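Side-chain contact in sulfate adenylyltransferase (Allochromatium vinosum, PDB 4DNX), which catalyses the conversion of sulfate and ATP to adenosine 5'-phosphosulfate and diphosphate, the activation of sulfate: residues Glu19-His22 with Arg23-Glu27. Numbering follows the deposited sequence.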
loop_
_atom_site.group_PDB
_atom_site.type_symbol
_atom_site.label_atom_id
_atom_site.label_comp_id
_atom_site.label_asym_id
_atom_site.label_seq_id
_atom_site.Cartn_x
_atom_site.Cartn_y
_atom_site.Cartn_z
ATOM N N GLU A 19 16.392 -0.009 -9.380
ATOM C CA GLU A 19 17.779 -0.394 -9.674
ATOM C C GLU A 19 18.741 0.064 -8.570
ATOM O O GLU A 19 19.600 -0.721 -8.112
ATOM C CB GLU A 19 18.212 0.107 -11.052
ATOM C CG GLU A 19 19.660 -0.191 -11.303
ATOM C CD GLU A 19 19.976 -0.418 -12.756
ATOM O OE1 GLU A 19 20.065 0.588 -13.496
ATOM O OE2 GLU A 19 20.147 -1.597 -13.153
ATOM N N GLN A 20 18.597 1.312 -8.121
ATOM C CA GLN A 20 19.378 1.855 -6.982
ATOM C C GLN A 20 19.083 1.104 -5.667
ATOM O O GLN A 20 19.989 0.796 -4.886
ATOM C CB GLN A 20 19.078 3.346 -6.777
ATOM C CG GLN A 20 19.795 4.287 -7.781
ATOM C CD GLN A 20 21.321 4.071 -7.834
ATOM O OE1 GLN A 20 21.899 3.848 -8.910
ATOM N NE2 GLN A 20 21.970 4.115 -6.664
ATOM N N HIS A 21 17.809 0.794 -5.449
ATOM C CA HIS A 21 17.414 -0.074 -4.319
ATOM C C HIS A 21 18.148 -1.416 -4.287
ATOM O O HIS A 21 18.725 -1.812 -3.234
ATOM C CB HIS A 21 15.898 -0.308 -4.406
ATOM C CG HIS A 21 15.298 -0.998 -3.216
ATOM N ND1 HIS A 21 13.944 -0.946 -2.958
ATOM C CD2 HIS A 21 15.826 -1.816 -2.266
ATOM C CE1 HIS A 21 13.671 -1.643 -1.861
ATOM N NE2 HIS A 21 14.790 -2.199 -1.432
ATOM N N HIS A 22 18.177 -2.094 -5.434
ATOM C CA HIS A 22 18.859 -3.401 -5.531
ATOM C C HIS A 22 20.354 -3.248 -5.287
ATOM O O HIS A 22 20.958 -4.059 -4.583
ATOM C CB HIS A 22 18.613 -4.073 -6.899
ATOM C CG HIS A 22 17.162 -4.289 -7.222
ATOM N ND1 HIS A 22 16.714 -4.490 -8.513
ATOM C CD2 HIS A 22 16.066 -4.341 -6.423
ATOM C CE1 HIS A 22 15.400 -4.657 -8.495
ATOM N NE2 HIS A 22 14.981 -4.545 -7.244
ATOM N N ARG A 23 20.950 -2.195 -5.846
ATOM C CA ARG A 23 22.393 -1.971 -5.636
ATOM C C ARG A 23 22.742 -1.704 -4.161
ATOM O O ARG A 23 23.764 -2.236 -3.651
ATOM C CB ARG A 23 22.889 -0.822 -6.507
ATOM C CG ARG A 23 22.993 -1.240 -7.965
ATOM C CD ARG A 23 22.975 -0.058 -8.932
ATOM N NE ARG A 23 24.178 0.753 -8.821
ATOM C CZ ARG A 23 25.263 0.610 -9.577
ATOM N NH1 ARG A 23 25.314 -0.334 -10.513
ATOM N NH2 ARG A 23 26.306 1.406 -9.383
ATOM N N LEU A 24 21.905 -0.899 -3.499
ATOM C CA LEU A 24 22.109 -0.569 -2.087
ATOM C C LEU A 24 21.901 -1.797 -1.195
ATOM O O LEU A 24 22.660 -2.027 -0.233
ATOM C CB LEU A 24 21.181 0.581 -1.646
ATOM C CG LEU A 24 21.644 1.961 -2.164
ATOM C CD1 LEU A 24 20.627 3.100 -1.866
ATOM C CD2 LEU A 24 23.007 2.334 -1.587
ATOM N N SER A 25 20.854 -2.565 -1.494
ATOM C CA SER A 25 20.589 -3.802 -0.736
ATOM C C SER A 25 21.785 -4.743 -0.836
ATOM O O SER A 25 22.201 -5.361 0.166
ATOM C CB SER A 25 19.365 -4.534 -1.288
ATOM O OG SER A 25 18.244 -3.806 -0.901
ATOM N N SER A 26 22.333 -4.859 -2.044
ATOM C CA SER A 26 23.507 -5.705 -2.251
ATOM C C SER A 26 24.698 -5.202 -1.459
ATOM O O SER A 26 25.394 -5.991 -0.794
ATOM C CB SER A 26 23.864 -5.759 -3.738
ATOM O OG SER A 26 23.056 -6.716 -4.376
ATOM N N GLU A 27 24.936 -3.896 -1.533
ATOM C CA GLU A 27 26.043 -3.248 -0.814
ATOM C C GLU A 27 25.928 -3.446 0.688
ATOM O O GLU A 27 26.939 -3.674 1.363
ATOM C CB GLU A 27 26.048 -1.738 -1.086
ATOM C CG GLU A 27 27.296 -1.023 -0.580
ATOM C CD GLU A 27 27.235 0.506 -0.669
ATOM O OE1 GLU A 27 26.236 1.057 -1.199
ATOM O OE2 GLU A 27 28.201 1.170 -0.187
#
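The carbonyl oxygen of H21 receives the backbone N-H of S25, N to O 2.9 Å, and has the hydroxyl of the same serine close by, OG lying 3.1 Å from that O. The serine torsion (chi1 -73°) lays OG beside its own backbone N and thus back over the preceding turn, where it also meets the H21 ring at its edge, in the ring plane, 3.4 Å from CD2. The OG proton may serve another acceptor, so whether the hydroxyl bonds H21 O is not settled. One residue on, S26 N bonds H22 O at 3.0 Å, while S26 OG makes a weak bond of 3.4 Å to the same H22 O. On the exposed flank R23 runs alongside E19, yet E19 OE2 and R23 NH1 stay 5.9 Å apart, and no salt bridge forms. Q20, bent at chi2 (-54°), slants across R23, its OE1 obliquely facing NE of R23 at 3.8 Å. L24 lies over Q20 O and also packs on V15; H22 NE2 hydrogen-bonds OD2 of D172 of the second subunit. Successive hydrogen bonds from N-H of residue i+4 to C=O of residue i mark an alpha helix, here helix 18-28 of the PUA-like domain, with one flank at the dimer interface.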